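Local coordinates for protein L-serine ammonia-lyase (Rhizomucor miehei CAU432, PDB 5C3U) that binds pyridoxal-5'-phosphate in a pocket of its chain and belongs to the family of pyridoxal-phosphate-dependent enzymes, at residues Gly57-Gln62 against Tyr143-Asp148; Ile71-Gly76 against Leu92-Ile97; Thr81-Ser86 against Gln110-Asp115; Ser157-Glu162 against Asn186-Gly191. One frame throughout, in Å; residues are numbered along the deposited sequence.

Contact 1 of 4, residues Gly57-Gln62 against Tyr143-Asp148; sequences GAFCYQ and YVPSSD. With PLP (pyridoxal-5'-phosphate), chain B.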
# COMPACT_ATOMS: atom_id res chain seq x y z
N GLY A 57 -6.64 6.37 8.04
CA GLY A 57 -7.31 6.41 9.36
C GLY A 57 -6.74 7.47 10.27
O GLY A 57 -7.49 8.23 10.89
N ALA A 58 -5.41 7.56 10.33
CA ALA A 58 -4.75 8.54 11.19
C ALA A 58 -5.02 9.97 10.73
O ALA A 58 -5.24 10.86 11.57
CB ALA A 58 -3.25 8.28 11.21
N PHE A 59 -4.93 10.20 9.41
CA PHE A 59 -5.19 11.51 8.83
C PHE A 59 -6.63 11.94 9.12
O PHE A 59 -6.87 13.07 9.61
CB PHE A 59 -4.92 11.47 7.32
CG PHE A 59 -5.16 12.78 6.62
CD1 PHE A 59 -4.10 13.64 6.36
CD2 PHE A 59 -6.42 13.13 6.20
CE1 PHE A 59 -4.32 14.85 5.68
CE2 PHE A 59 -6.66 14.34 5.55
CZ PHE A 59 -5.60 15.19 5.29
N CYS A 60 -7.57 11.05 8.83
CA CYS A 60 -8.99 11.38 9.00
C CYS A 60 -9.39 11.65 10.45
O CYS A 60 -10.12 12.62 10.74
CB CYS A 60 -9.88 10.31 8.39
SG CYS A 60 -9.80 10.30 6.59
N TYR A 61 -8.88 10.80 11.35
CA TYR A 61 -9.11 10.93 12.79
C TYR A 61 -8.63 12.28 13.30
O TYR A 61 -9.37 13.00 13.97
CB TYR A 61 -8.45 9.77 13.56
CG TYR A 61 -8.88 9.69 15.01
CD1 TYR A 61 -8.18 10.36 16.01
CD2 TYR A 61 -10.05 9.02 15.37
CE1 TYR A 61 -8.61 10.33 17.34
CE2 TYR A 61 -10.48 8.96 16.68
CZ TYR A 61 -9.76 9.61 17.66
OH TYR A 61 -10.20 9.53 18.97
N GLN A 62 -7.39 12.64 12.96
CA GLN A 62 -6.82 13.91 13.34
C GLN A 62 -7.55 15.10 12.73
O GLN A 62 -7.73 16.13 13.41
CB GLN A 62 -5.31 13.95 13.02
CG GLN A 62 -4.58 15.15 13.63
CD GLN A 62 -4.85 15.32 15.12
OE1 GLN A 62 -4.62 14.41 15.92
NE2 GLN A 62 -5.33 16.49 15.51
N TYR A 143 -8.99 17.82 1.43
CA TYR A 143 -8.54 16.80 0.50
C TYR A 143 -7.68 15.77 1.23
O TYR A 143 -6.81 16.11 2.03
CB TYR A 143 -7.77 17.38 -0.71
CG TYR A 143 -7.67 16.32 -1.76
CD1 TYR A 143 -8.78 16.04 -2.56
CD2 TYR A 143 -6.55 15.48 -1.85
CE1 TYR A 143 -8.76 15.02 -3.49
CE2 TYR A 143 -6.51 14.45 -2.79
CZ TYR A 143 -7.63 14.22 -3.59
OH TYR A 143 -7.65 13.19 -4.51
N VAL A 144 -7.94 14.49 0.95
CA VAL A 144 -7.20 13.40 1.58
C VAL A 144 -6.23 12.80 0.58
O VAL A 144 -6.64 12.14 -0.38
CB VAL A 144 -8.12 12.28 2.11
CG1 VAL A 144 -7.30 11.23 2.86
CG2 VAL A 144 -9.17 12.87 3.05
N PRO A 145 -4.93 13.08 0.75
CA PRO A 145 -4.00 12.50 -0.22
C PRO A 145 -3.78 11.01 0.06
O PRO A 145 -4.17 10.53 1.11
CB PRO A 145 -2.71 13.30 0.01
CG PRO A 145 -2.80 13.81 1.41
CD PRO A 145 -4.25 13.71 1.89
N SER A 146 -3.18 10.28 -0.88
CA SER A 146 -2.99 8.85 -0.66
C SER A 146 -1.72 8.55 0.15
O SER A 146 -1.65 7.53 0.83
CB SER A 146 -2.94 8.12 -2.02
OG SER A 146 -1.79 8.55 -2.74
N SER A 147 -0.70 9.42 0.06
CA SER A 147 0.65 9.05 0.49
C SER A 147 1.45 10.16 1.17
O SER A 147 2.10 9.90 2.18
CB SER A 147 1.47 8.55 -0.72
OG SER A 147 0.72 7.64 -1.53
N ASP A 148 1.39 11.37 0.64
CA ASP A 148 2.39 12.40 0.99
C ASP A 148 1.89 13.35 2.08
O ASP A 148 1.55 14.50 1.81
CB ASP A 148 2.79 13.18 -0.27
CG ASP A 148 4.08 13.96 -0.09
OD1 ASP A 148 4.80 13.74 0.91
OD2 ASP A 148 4.40 14.78 -0.98
N1 PLP B . -0.42 -1.59 -1.83
C2 PLP B . -1.71 -1.25 -1.72
C2A PLP B . -2.82 -2.25 -1.94
C3 PLP B . -2.06 0.14 -1.40
O3 PLP B . -3.37 0.51 -1.27
C4 PLP B . -0.94 1.08 -1.17
C4A PLP B . -1.22 2.47 -0.81
C5 PLP B . 0.46 0.59 -1.32
C6 PLP B . 0.64 -0.76 -1.64
C5A PLP B . 1.67 1.50 -1.12
O4P PLP B . 1.26 2.85 -1.31
P PLP B . 2.11 4.20 -1.04
O1P PLP B . 1.92 4.59 0.39
O2P PLP B . 3.57 3.97 -1.45
O3P PLP B . 1.41 5.09 -2.00
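F59 reaches out of helix 52-67 to the chain at Y143, V144 and P145, and its ring makes most of the contact. CG lies anti to the backbone N, beside the carbonyl carbon (chi1 180°), and the side chain leaves the helix toward the loop. The tip atom CZ of F59 comes within 3.6 Å of the backbone O of Y143. Its neighbour CE2 meets CG2 of V144 at 3.8 Å, and CD2 lies 3.9 Å from the other V144 methyl, CG1, as the two side chains slide past each other in opposite directions. P145 covers one ring face: CD of P145 sits 4.2 Å from the centroid of the F59 ring, 24° off the normal, a CH-pi contact displaced toward the rim. A broad apolar ring suits a place where it must meet a branched side chain and a proline methylene at once. At the next position C60 adds a looser touch, SG to V144 CG2 at 4.4 Å; its compact sulfur fits between helices. Further on, the loop reaches pyridoxal-5'-phosphate (PLP), where S147 OG donates to O3P of PLP at 2.7 Å and accepts from S146 OG. H149 meets the F59 ring edge-to-face, C60 and V144 pack on helix 79-92, P145 rests on I152 of helix 150-166, and the V144 backbone bonds to V74 of strand 72-75.

Contact 2 of 4, residues Ile71-Gly76 against Leu92-Ile97; sequences IQFVCG and LGVEAI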
# COMPACT_ATOMS: atom_id res chain seq x y z
N ILE A 71 -16.93 19.19 8.60
CA ILE A 71 -16.06 19.17 7.43
C ILE A 71 -16.58 18.21 6.38
O ILE A 71 -17.50 17.43 6.64
CB ILE A 71 -14.62 18.78 7.81
CG1 ILE A 71 -14.62 17.41 8.54
CG2 ILE A 71 -13.98 19.89 8.62
CD1 ILE A 71 -13.25 16.78 8.66
N GLN A 72 -16.01 18.28 5.19
CA GLN A 72 -16.26 17.27 4.17
C GLN A 72 -14.91 16.69 3.83
O GLN A 72 -13.96 17.45 3.62
CB GLN A 72 -16.86 17.89 2.90
CG GLN A 72 -18.19 18.60 3.09
CD GLN A 72 -18.00 20.08 3.40
OE1 GLN A 72 -17.15 20.74 2.82
NE2 GLN A 72 -18.81 20.60 4.33
N PHE A 73 -14.79 15.36 3.81
CA PHE A 73 -13.56 14.80 3.26
C PHE A 73 -13.74 14.68 1.75
O PHE A 73 -14.81 14.32 1.30
CB PHE A 73 -13.26 13.41 3.84
CG PHE A 73 -12.76 13.42 5.26
CD1 PHE A 73 -11.55 14.03 5.58
CD2 PHE A 73 -13.45 12.75 6.25
CE1 PHE A 73 -11.07 14.01 6.89
CE2 PHE A 73 -12.97 12.73 7.56
CZ PHE A 73 -11.78 13.37 7.88
N VAL A 74 -12.71 14.98 0.98
CA VAL A 74 -12.79 14.90 -0.48
C VAL A 74 -11.63 14.01 -0.92
O VAL A 74 -10.49 14.19 -0.46
CB VAL A 74 -12.67 16.31 -1.13
CG1 VAL A 74 -12.72 16.21 -2.66
CG2 VAL A 74 -13.77 17.23 -0.61
N CYS A 75 -11.90 13.05 -1.80
CA CYS A 75 -10.84 12.16 -2.24
C CYS A 75 -11.11 11.57 -3.60
O CYS A 75 -12.21 11.10 -3.86
CB CYS A 75 -10.62 11.04 -1.21
SG CYS A 75 -9.09 10.11 -1.47
N GLY A 76 -10.08 11.61 -4.45
CA GLY A 76 -10.07 10.86 -5.72
C GLY A 76 -8.76 10.08 -5.93
O GLY A 76 -8.48 9.63 -7.05
N LEU A 92 -16.66 8.32 11.63
CA LEU A 92 -16.49 9.62 12.28
C LEU A 92 -17.72 10.53 12.22
O LEU A 92 -17.75 11.58 12.86
CB LEU A 92 -15.25 10.34 11.72
CG LEU A 92 -13.94 9.57 11.94
CD1 LEU A 92 -12.83 10.15 11.07
CD2 LEU A 92 -13.53 9.54 13.41
N GLY A 93 -18.74 10.13 11.46
CA GLY A 93 -19.94 10.95 11.26
C GLY A 93 -19.73 12.21 10.43
O GLY A 93 -20.27 13.28 10.76
N VAL A 94 -18.96 12.10 9.35
CA VAL A 94 -18.56 13.24 8.54
C VAL A 94 -18.97 13.00 7.09
O VAL A 94 -19.02 11.84 6.66
CB VAL A 94 -17.03 13.48 8.69
CG1 VAL A 94 -16.40 13.97 7.42
CG2 VAL A 94 -16.76 14.42 9.86
N GLU A 95 -19.29 14.06 6.37
CA GLU A 95 -19.54 13.99 4.92
C GLU A 95 -18.30 13.60 4.10
O GLU A 95 -17.20 14.09 4.36
CB GLU A 95 -20.05 15.35 4.44
CG GLU A 95 -20.99 15.32 3.25
CD GLU A 95 -22.11 16.34 3.41
OE1 GLU A 95 -21.82 17.52 3.69
OE2 GLU A 95 -23.29 15.95 3.27
N ALA A 96 -18.48 12.76 3.10
CA ALA A 96 -17.36 12.44 2.19
C ALA A 96 -17.82 12.61 0.75
O ALA A 96 -18.95 12.22 0.38
CB ALA A 96 -16.83 11.04 2.43
N ILE A 97 -16.97 13.25 -0.04
CA ILE A 97 -17.19 13.42 -1.47
C ILE A 97 -16.08 12.60 -2.15
O ILE A 97 -14.89 12.92 -2.02
CB ILE A 97 -17.09 14.92 -1.89
CG1 ILE A 97 -18.17 15.76 -1.18
CG2 ILE A 97 -17.17 15.07 -3.41
CD1 ILE A 97 -17.72 17.17 -0.86
O HOH W 1 -19.73 16.74 7.63
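F73 and V94 form the tight, buried side of this contact between two parallel strands: CD2 of F73 lies 3.4 Å from CG1 of V94, the side chains crossing at about a right angle. The backbone is equally close-knit. F73 N donates to E95 O at 2.8 Å, I97 N to F73 O at 2.8 Å with an N-H...O angle of 172°, and C75 N to I97 O at 3.0 Å. On the other face of the sheet V74 and I97 are the buried pair, and their branched side chains suit that place: CD1 of I97 reaches V74 CG2 at 4.0 Å and also touches CB of Q72. That same face is looser toward solvent, where Q72 and the exposed E95 lie side by side with their flat ends turned 45° apart, and the aliphatic CG of Q72 lies 3.8 Å from OE1 of E95. A water accepts from E95 N and sits very near I71 O, though that second link is too short to be trusted. Strands 72-75 and 95-100 with helix 79-92 make a beta-alpha-beta unit. The helix covers the side of F73 and A96 through V85 and A89, helix 52-67 reaches F73 through C60 and A63, and strand 141-143 flanks strand 72-75 on its other edge.

Contact 3 of 4, residues Thr81-Ser86 against Gln110-Asp115; sequences TVLAVS and QSIRTD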
# COMPACT_ATOMS: atom_id res chain seq x y z
N THR A 81 -7.48 4.25 -1.22
CA THR A 81 -7.60 5.51 -0.48
C THR A 81 -9.07 5.91 -0.37
O THR A 81 -9.54 6.21 0.73
CB THR A 81 -6.77 6.62 -1.12
OG1 THR A 81 -5.47 6.08 -1.37
CG2 THR A 81 -6.66 7.83 -0.16
N VAL A 82 -9.80 5.88 -1.49
CA VAL A 82 -11.19 6.33 -1.44
C VAL A 82 -12.00 5.41 -0.57
O VAL A 82 -12.85 5.87 0.17
CB VAL A 82 -11.87 6.58 -2.83
CG1 VAL A 82 -11.09 7.66 -3.59
CG2 VAL A 82 -12.03 5.30 -3.66
N LEU A 83 -11.69 4.11 -0.59
CA LEU A 83 -12.44 3.18 0.28
C LEU A 83 -12.20 3.46 1.78
O LEU A 83 -13.13 3.37 2.60
CB LEU A 83 -12.10 1.72 -0.07
CG LEU A 83 -12.71 1.29 -1.41
CD1 LEU A 83 -12.02 0.03 -1.92
CD2 LEU A 83 -14.20 1.02 -1.21
N ALA A 84 -10.95 3.78 2.13
CA ALA A 84 -10.57 4.08 3.50
C ALA A 84 -11.23 5.37 3.94
O ALA A 84 -11.77 5.45 5.05
CB ALA A 84 -9.05 4.19 3.64
N VAL A 85 -11.23 6.37 3.07
CA VAL A 85 -11.86 7.67 3.39
C VAL A 85 -13.37 7.45 3.61
O VAL A 85 -13.94 7.96 4.59
CB VAL A 85 -11.60 8.71 2.30
CG1 VAL A 85 -12.43 9.98 2.51
CG2 VAL A 85 -10.11 9.07 2.30
N SER A 86 -14.00 6.70 2.71
CA SER A 86 -15.46 6.41 2.82
C SER A 86 -15.79 5.74 4.16
O SER A 86 -16.71 6.17 4.89
CB SER A 86 -15.92 5.58 1.61
OG SER A 86 -17.33 5.40 1.60
N GLN A 110 -20.27 0.30 -4.98
CA GLN A 110 -21.34 -0.07 -4.06
C GLN A 110 -20.93 0.16 -2.61
O GLN A 110 -21.74 0.60 -1.79
CB GLN A 110 -21.76 -1.53 -4.24
CG GLN A 110 -22.90 -1.96 -3.33
CD GLN A 110 -24.17 -1.14 -3.56
OE1 GLN A 110 -24.87 -1.32 -4.55
NE2 GLN A 110 -24.46 -0.23 -2.63
N SER A 111 -19.67 -0.16 -2.29
CA SER A 111 -19.17 0.02 -0.93
C SER A 111 -19.22 1.48 -0.53
O SER A 111 -19.60 1.80 0.60
CB SER A 111 -17.73 -0.47 -0.78
OG SER A 111 -17.70 -1.88 -0.85
N ILE A 112 -18.81 2.34 -1.46
CA ILE A 112 -18.79 3.78 -1.21
C ILE A 112 -20.20 4.34 -1.02
O ILE A 112 -20.44 5.15 -0.12
CB ILE A 112 -18.03 4.53 -2.32
CG1 ILE A 112 -16.57 4.06 -2.36
CG2 ILE A 112 -18.12 6.04 -2.11
CD1 ILE A 112 -15.86 4.43 -3.64
N ARG A 113 -21.14 3.90 -1.85
CA ARG A 113 -22.55 4.29 -1.69
C ARG A 113 -23.15 3.79 -0.38
O ARG A 113 -23.83 4.53 0.32
CB ARG A 113 -23.41 3.78 -2.84
CG ARG A 113 -23.19 4.49 -4.16
CD ARG A 113 -24.21 3.97 -5.18
NE ARG A 113 -23.67 3.96 -6.54
CZ ARG A 113 -23.26 2.87 -7.19
NH1 ARG A 113 -22.77 2.99 -8.42
NH2 ARG A 113 -23.32 1.67 -6.62
N THR A 114 -22.89 2.53 -0.05
CA THR A 114 -23.38 1.94 1.20
C THR A 114 -22.90 2.71 2.43
O THR A 114 -23.62 2.83 3.41
CB THR A 114 -23.00 0.46 1.29
OG1 THR A 114 -23.67 -0.26 0.25
CG2 THR A 114 -23.36 -0.14 2.67
N ASP A 115 -21.68 3.25 2.37
CA ASP A 115 -21.11 4.04 3.46
C ASP A 115 -21.83 5.37 3.62
O ASP A 115 -21.69 6.04 4.64
CB ASP A 115 -19.62 4.34 3.17
CG ASP A 115 -18.70 3.16 3.47
OD1 ASP A 115 -19.08 2.28 4.27
OD2 ASP A 115 -17.57 3.12 2.91
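Segments 81-86 and 110-114, which carry S86 and I112, are helical and run nearly parallel, with 18° between their N-to-C directions and axes 9.6 Å apart at closest. The backbones come nearest where CA of S86 lies 5.9 Å from CA of I112, a spacing that the small serine permits. The S86 hydroxyl is anti to its backbone N (chi1 -174°) and donates to OD2 of D115 at 2.6 Å, using the anti lone pair of that oxygen. S86 OG also bonds to S117 OG, and the other carboxylate oxygen of D115, OD1, forms a salt bridge with R90, which would stabilise the carboxylate's negative charge. In this alpha/beta fold, helices 79-92 and 106-114 flank strand 95-100 in sequence and pack on the same side of it, V82, V85 and I112 all touching I98. Apolar side chains fill the rest of the interface. I112 sends CD1 to CG2 of V82 at 3.9 Å, while its CG1 lies 4.0 Å from CD2 of L83, whose side chain crosses it at about a right angle. The same L83 methyl, CD2, touches CB of S111 at 3.9 Å; the S111 hydroxyl is bonded back to R107 O in its own helix.

Contact 4 of 4, residues Ser157-Glu162 against Asn186-Gly191; sequences STIVQE and NGVIMG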
# COMPACT_ATOMS: atom_id res chain seq x y z
N SER A 157 3.19 3.90 10.39
CA SER A 157 4.30 3.44 11.24
C SER A 157 3.82 2.47 12.32
O SER A 157 4.62 1.69 12.84
CB SER A 157 5.06 4.63 11.83
OG SER A 157 4.32 5.19 12.90
N THR A 158 2.52 2.48 12.61
CA THR A 158 1.94 1.54 13.57
C THR A 158 2.19 0.08 13.16
O THR A 158 2.24 -0.81 14.01
CB THR A 158 0.43 1.79 13.82
OG1 THR A 158 -0.31 1.59 12.60
CG2 THR A 158 0.17 3.20 14.36
N ILE A 159 2.36 -0.18 11.86
CA ILE A 159 2.64 -1.55 11.41
C ILE A 159 3.92 -2.13 12.06
O ILE A 159 3.98 -3.35 12.35
CB ILE A 159 2.65 -1.63 9.86
CG1 ILE A 159 2.25 -3.05 9.39
CG2 ILE A 159 3.98 -1.12 9.28
CD1 ILE A 159 1.97 -3.16 7.91
N VAL A 160 4.91 -1.28 12.33
CA VAL A 160 6.20 -1.78 12.82
C VAL A 160 6.15 -2.09 14.32
O VAL A 160 6.71 -3.09 14.76
CB VAL A 160 7.35 -0.83 12.45
CG1 VAL A 160 8.65 -1.31 13.09
CG2 VAL A 160 7.48 -0.76 10.94
N GLN A 161 5.44 -1.25 15.07
CA GLN A 161 5.17 -1.50 16.48
C GLN A 161 4.50 -2.86 16.68
O GLN A 161 4.89 -3.63 17.56
CB GLN A 161 4.31 -0.38 17.07
N GLU A 162 3.53 -3.18 15.82
CA GLU A 162 2.92 -4.51 15.80
C GLU A 162 3.94 -5.61 15.47
O GLU A 162 4.01 -6.63 16.17
CB GLU A 162 1.75 -4.56 14.82
CG GLU A 162 0.45 -4.00 15.37
CD GLU A 162 -0.66 -3.90 14.33
OE1 GLU A 162 -1.39 -2.88 14.33
OE2 GLU A 162 -0.81 -4.85 13.51
N ASN A 186 7.61 5.33 3.98
CA ASN A 186 8.00 6.32 5.01
C ASN A 186 7.61 5.88 6.42
O ASN A 186 8.40 5.99 7.35
CB ASN A 186 7.41 7.71 4.71
CG ASN A 186 7.90 8.30 3.39
OD1 ASN A 186 8.86 7.81 2.78
ND2 ASN A 186 7.23 9.36 2.93
N GLY A 187 6.37 5.40 6.58
CA GLY A 187 5.95 4.90 7.89
C GLY A 187 6.78 3.70 8.35
O GLY A 187 7.14 3.60 9.52
N VAL A 188 7.10 2.80 7.43
CA VAL A 188 7.92 1.64 7.78
C VAL A 188 9.31 2.08 8.28
O VAL A 188 9.74 1.70 9.39
CB VAL A 188 7.99 0.63 6.61
CG1 VAL A 188 8.98 -0.49 6.91
CG2 VAL A 188 6.61 0.03 6.38
N ILE A 189 9.97 2.92 7.51
CA ILE A 189 11.30 3.38 7.90
C ILE A 189 11.24 4.15 9.23
O ILE A 189 12.05 3.90 10.14
CB ILE A 189 11.93 4.24 6.81
CG1 ILE A 189 12.22 3.40 5.56
CG2 ILE A 189 13.22 4.88 7.32
CD1 ILE A 189 12.48 4.25 4.34
N MET A 190 10.27 5.04 9.36
CA MET A 190 10.11 5.80 10.61
C MET A 190 9.81 4.91 11.81
O MET A 190 10.38 5.10 12.88
CB MET A 190 9.07 6.91 10.46
CG MET A 190 9.55 8.05 9.59
SD MET A 190 8.26 9.20 9.06
CE MET A 190 9.16 10.73 9.30
N GLY A 191 8.91 3.94 11.62
CA GLY A 191 8.65 2.91 12.63
C GLY A 191 9.89 2.12 13.03
O GLY A 191 10.08 1.83 14.22
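V160 is set against helix 186-191 by its first torsion: CG1 is anti to the backbone N (chi1 175°) and lies 3.6 Å from O of G191, while CG2, anti to the carbonyl carbon, lies 3.7 Å from O of V188. In S157 the torsion turns OG between the backbone N and the carbonyl carbon (chi1 77°), where it bonds to Q154 O, and CB is left facing the glycines, 3.3 Å from O of G187. The CA of S157 also makes a CA-H...O contact with this oxygen. Glycine suits both of its positions, because a beta carbon on G187 would fall 2.9 Å from N of S157, and one on G191 would run into CB of V160. The helix backbones can therefore come close: CA of S157 is 4.0 Å from CA of G187, and the axes approach to 7.4 Å with a signed crossing of -45°. Helix 157-162 is kinked here, V160 N bonding to S157 O three residues back. Beside the glycines, CG2 of I159 meets CG2 of V188 at 4.1 Å, and both residues also touch L310 of strand 306-311. G187 and G191, four residues apart, give the GxxxG pattern of closely packed helices, here joining helices 150-166 and 183-194 over the six-stranded sheet.

Contacts 1, 2 and 3 cluster around the four-stranded parallel sheet, their centres 10 to 14 Å apart, whereas contact 4 lies with the six-stranded sheet, 16 Å from contact 1 and about 25 Å from the others. Along the chain, contacts 2 and 3 alternate their segments, and both fall within the span between the two halves of contact 1; contact 4 comes afterwards. Strand 72-75 of contact 2 leads into helix 79-92 of contact 3, and helix 150-166 of contact 4 follows the loop that holds S147 against PLP in contact 1. The two-sheet layout is consistent with the fold-type II family of pyridoxal-phosphate enzymes, in which PLP sits between the domains.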